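Local coordinates for tautomerase (Bordetella trematum, PDB 6VVR), which is a member of the tautomerase superfamily, a trimer of small chains that each hold two beta-alpha-beta units, at residues A59-A69 against D97-K107. Residues are numbered along the deposited sequence; the frame is centred on the assembly and turned at random.
Sequences AMALVNVDLIA and DVRVVLRDIPK
The guanidinium of R103 takes the carboxylate of D66 at its edge: NH2 bonds D66 OD1 at 3.0 Å in a salt bridge, the acceptor 2° from the guanidinium plane. Judged from the carboxylate the fit is less flat, since NH2 meets the syn side of OD1 31° out of its plane. N64 reaches the same guanidinium obliquely, its CG 3.4 Å from R103 NH1, while its ND2 bonds N4. The extended R103 chain runs alongside D66, with CB 3.2 Å and CD 3.5 Å from D66 OD1, which keeps NH2 on that oxygen and sets NH1 beside N64. These side chains stand on parallel strands 61-68 and 98-105, tied by backbone bonds such as R103 N to V65 O (2.7 Å, N-H...O 166°). The opposite face, bearing A61, V63, V65, V98, V100 and L102, is largely apolar: V65 CB lies 3.6 Å from L102 CD2, and V63 and V65 touch helix 73-91, which links the two strands in a beta-alpha-beta unit. R103 NH1 also bridges to D66 of the second subunit, and D66 OD2 receives R103 of the third. R103 side chains of the three subunits come close together, and the D66 carboxylates in this salt-bridge network probably offset their like charge.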
loop_
_atom_site.group_PDB
_atom_site.type_symbol
_atom_site.label_atom_id
_atom_site.label_comp_id
_atom_site.label_asym_id
_atom_site.label_seq_id
_atom_site.Cartn_x
_atom_site.Cartn_y
_atom_site.Cartn_z
ATOM N N ALA A 59 11.376 1.560 16.613
ATOM C CA ALA A 59 11.437 0.449 15.675
ATOM C C ALA A 59 10.037 -0.047 15.330
ATOM O O ALA A 59 9.124 -0.024 16.161
ATOM C CB ALA A 59 12.279 -0.688 16.255
ATOM N N MET A 60 9.868 -0.474 14.079
ATOM C CA MET A 60 8.631 -1.094 13.635
ATOM C C MET A 60 8.941 -2.058 12.500
ATOM O O MET A 60 9.976 -1.964 11.832
ATOM C CB MET A 60 7.589 -0.057 13.177
ATOM C CG MET A 60 7.942 0.713 11.916
ATOM S SD MET A 60 7.439 -0.175 10.413
ATOM C CE MET A 60 8.826 0.219 9.334
ATOM N N ALA A 61 8.029 -3.001 12.305
ATOM C CA ALA A 61 7.943 -3.763 11.075
ATOM C C ALA A 61 6.475 -3.850 10.707
ATOM O O ALA A 61 5.600 -3.851 11.580
ATOM C CB ALA A 61 8.553 -5.168 11.196
ATOM N N LEU A 62 6.211 -3.892 9.409
ATOM C CA LEU A 62 4.845 -3.902 8.906
ATOM C C LEU A 62 4.751 -4.858 7.729
ATOM O O LEU A 62 5.545 -4.759 6.791
ATOM C CB LEU A 62 4.415 -2.496 8.476
ATOM C CG LEU A 62 3.037 -2.420 7.819
ATOM C CD1 LEU A 62 1.926 -2.746 8.837
ATOM C CD2 LEU A 62 2.832 -1.049 7.185
ATOM N N VAL A 63 3.793 -5.785 7.784
ATOM C CA VAL A 63 3.497 -6.685 6.671
ATOM C C VAL A 63 2.088 -6.369 6.188
ATOM O O VAL A 63 1.115 -6.580 6.919
ATOM C CB VAL A 63 3.628 -8.168 7.071
ATOM C CG1 VAL A 63 3.377 -9.074 5.862
ATOM C CG2 VAL A 63 5.011 -8.465 7.679
ATOM N N ASN A 64 1.976 -5.859 4.964
ATOM C CA ASN A 64 0.693 -5.651 4.310
ATOM C C ASN A 64 0.415 -6.807 3.361
ATOM O O ASN A 64 1.261 -7.137 2.520
ATOM C CB ASN A 64 0.690 -4.337 3.530
ATOM C CG ASN A 64 0.802 -3.126 4.428
ATOM O OD1 ASN A 64 0.316 -3.129 5.559
ATOM N ND2 ASN A 64 1.446 -2.078 3.925
ATOM N N VAL A 65 -0.775 -7.400 3.478
ATOM C CA VAL A 65 -1.165 -8.574 2.698
ATOM C C VAL A 65 -2.426 -8.237 1.919
ATOM O O VAL A 65 -3.480 -7.978 2.517
ATOM C CB VAL A 65 -1.420 -9.801 3.585
ATOM C CG1 VAL A 65 -1.720 -11.023 2.709
ATOM C CG2 VAL A 65 -0.256 -10.047 4.538
ATOM N N ASP A 66 -2.323 -8.236 0.591
ATOM C CA ASP A 66 -3.495 -8.198 -0.269
ATOM C C ASP A 66 -3.781 -9.632 -0.686
ATOM O O ASP A 66 -2.931 -10.279 -1.311
ATOM C CB ASP A 66 -3.266 -7.306 -1.490
ATOM C CG ASP A 66 -3.107 -5.847 -1.119
ATOM O OD1 ASP A 66 -3.869 -5.350 -0.268
ATOM O OD2 ASP A 66 -2.210 -5.193 -1.664
ATOM N N LEU A 67 -4.939 -10.148 -0.295
ATOM C CA LEU A 67 -5.257 -11.540 -0.566
ATOM C C LEU A 67 -6.711 -11.686 -0.993
ATOM O O LEU A 67 -7.572 -10.872 -0.658
ATOM C CB LEU A 67 -4.970 -12.441 0.644
ATOM C CG LEU A 67 -6.006 -12.515 1.766
ATOM C CD1 LEU A 67 -5.667 -13.646 2.723
ATOM C CD2 LEU A 67 -6.079 -11.181 2.500
ATOM N N ILE A 68 -6.963 -12.746 -1.758
ATOM C CA ILE A 68 -8.307 -13.014 -2.239
ATOM C C ILE A 68 -9.246 -13.236 -1.061
ATOM O O ILE A 68 -8.939 -13.983 -0.123
ATOM C CB ILE A 68 -8.291 -14.217 -3.190
ATOM C CG1 ILE A 68 -7.501 -13.862 -4.447
ATOM C CG2 ILE A 68 -9.713 -14.614 -3.559
ATOM C CD1 ILE A 68 -7.077 -15.087 -5.261
ATOM N N ALA A 69 -10.404 -12.583 -1.115
ATOM C CA ALA A 69 -11.406 -12.701 -0.070
ATOM C C ALA A 69 -11.911 -14.137 0.031
ATOM O O ALA A 69 -11.770 -14.944 -0.894
ATOM C CB ALA A 69 -12.582 -11.764 -0.351
ATOM N N ASP A 97 6.341 -5.037 18.343
ATOM C CA ASP A 97 6.772 -3.987 17.432
ATOM C C ASP A 97 6.370 -4.264 15.989
ATOM O O ASP A 97 6.672 -3.455 15.108
ATOM C CB ASP A 97 8.293 -3.815 17.520
ATOM C CG ASP A 97 8.742 -3.264 18.869
ATOM O OD1 ASP A 97 7.954 -2.530 19.506
ATOM O OD2 ASP A 97 9.880 -3.559 19.292
ATOM N N VAL A 98 5.713 -5.387 15.736
ATOM C CA VAL A 98 5.344 -5.826 14.396
ATOM C C VAL A 98 3.844 -5.645 14.237
ATOM O O VAL A 98 3.091 -5.846 15.192
ATOM C CB VAL A 98 5.745 -7.298 14.182
ATOM C CG1 VAL A 98 5.411 -7.755 12.770
ATOM C CG2 VAL A 98 7.228 -7.479 14.466
ATOM N N ARG A 99 3.410 -5.261 13.036
ATOM C CA ARG A 99 1.997 -5.207 12.695
ATOM C C ARG A 99 1.774 -5.914 11.363
ATOM O O ARG A 99 2.624 -5.851 10.470
ATOM C CB ARG A 99 1.489 -3.764 12.607
ATOM C CG ARG A 99 1.383 -3.044 13.949
ATOM C CD ARG A 99 0.437 -3.756 14.923
ATOM N NE ARG A 99 0.333 -3.030 16.196
ATOM C CZ ARG A 99 1.179 -3.171 17.215
ATOM N NH1 ARG A 99 1.004 -2.468 18.330
ATOM N NH2 ARG A 99 2.203 -4.014 17.126
ATOM N N VAL A 100 0.627 -6.585 11.240
ATOM C CA VAL A 100 0.202 -7.250 10.010
ATOM C C VAL A 100 -1.181 -6.731 9.654
ATOM O O VAL A 100 -2.059 -6.680 10.519
ATOM C CB VAL A 100 0.145 -8.782 10.167
ATOM C CG1 VAL A 100 -0.293 -9.431 8.839
ATOM C CG2 VAL A 100 1.466 -9.333 10.639
ATOM N N VAL A 101 -1.379 -6.360 8.389
ATOM C CA VAL A 101 -2.662 -5.876 7.888
ATOM C C VAL A 101 -3.075 -6.753 6.715
ATOM O O VAL A 101 -2.296 -6.937 5.773
ATOM C CB VAL A 101 -2.583 -4.408 7.437
ATOM C CG1 VAL A 101 -3.943 -3.943 6.911
ATOM C CG2 VAL A 101 -2.076 -3.536 8.571
ATOM N N LEU A 102 -4.288 -7.294 6.775
ATOM C CA LEU A 102 -4.847 -8.077 5.682
ATOM C C LEU A 102 -5.885 -7.229 4.967
ATOM O O LEU A 102 -6.753 -6.627 5.613
ATOM C CB LEU A 102 -5.495 -9.372 6.180
ATOM C CG LEU A 102 -4.697 -10.273 7.127
ATOM C CD1 LEU A 102 -5.504 -11.526 7.450
ATOM C CD2 LEU A 102 -3.323 -10.645 6.545
ATOM N N ARG A 103 -5.792 -7.173 3.647
ATOM C CA ARG A 103 -6.800 -6.509 2.826
ATOM C C ARG A 103 -7.490 -7.581 1.995
ATOM O O ARG A 103 -6.879 -8.159 1.091
ATOM C CB ARG A 103 -6.169 -5.429 1.950
ATOM C CG ARG A 103 -5.246 -4.500 2.731
ATOM C CD ARG A 103 -5.136 -3.139 2.072
ATOM N NE ARG A 103 -4.063 -2.355 2.674
ATOM C CZ ARG A 103 -2.782 -2.450 2.325
ATOM N NH1 ARG A 103 -1.884 -1.679 2.922
ATOM N NH2 ARG A 103 -2.407 -3.294 1.364
ATOM N N ASP A 104 -8.747 -7.871 2.336
ATOM C CA ASP A 104 -9.552 -8.836 1.591
ATOM C C ASP A 104 -9.896 -8.243 0.233
ATOM O O ASP A 104 -10.572 -7.212 0.161
ATOM C CB ASP A 104 -10.829 -9.172 2.359
ATOM C CG ASP A 104 -10.753 -10.504 3.100
ATOM O OD1 ASP A 104 -9.735 -11.213 2.997
ATOM O OD2 ASP A 104 -11.745 -10.843 3.784
ATOM N N ILE A 105 -9.447 -8.893 -0.832
ATOM C CA ILE A 105 -9.663 -8.438 -2.205
ATOM C C ILE A 105 -10.651 -9.399 -2.863
ATOM O O ILE A 105 -10.326 -10.582 -3.045
ATOM C CB ILE A 105 -8.345 -8.378 -2.986
ATOM C CG1 ILE A 105 -7.285 -7.537 -2.243
ATOM C CG2 ILE A 105 -8.578 -7.843 -4.406
ATOM C CD1 ILE A 105 -7.683 -6.067 -2.002
ATOM N N PRO A 106 -11.849 -8.953 -3.249
ATOM C CA PRO A 106 -12.767 -9.840 -3.981
ATOM C C PRO A 106 -12.124 -10.392 -5.245
ATOM O O PRO A 106 -11.270 -9.750 -5.858
ATOM C CB PRO A 106 -13.954 -8.926 -4.312
ATOM C CG PRO A 106 -13.951 -7.916 -3.200
ATOM C CD PRO A 106 -12.487 -7.665 -2.904
ATOM N N LYS A 107 -12.561 -11.594 -5.639
ATOM C CA LYS A 107 -11.948 -12.275 -6.779
ATOM C C LYS A 107 -12.047 -11.461 -8.063
ATOM O O LYS A 107 -11.185 -11.591 -8.943
ATOM C CB LYS A 107 -12.596 -13.643 -6.980
ATOM C CG LYS A 107 -12.320 -14.612 -5.851
ATOM C CD LYS A 107 -12.817 -16.010 -6.183
ATOM C CE LYS A 107 -12.494 -16.965 -5.057
ATOM N NZ LYS A 107 -13.139 -18.286 -5.267
HETATM O O HOH W 1 7.010 -0.524 17.499
HETATM O O HOH W 2 -9.517 -13.833 2.663
#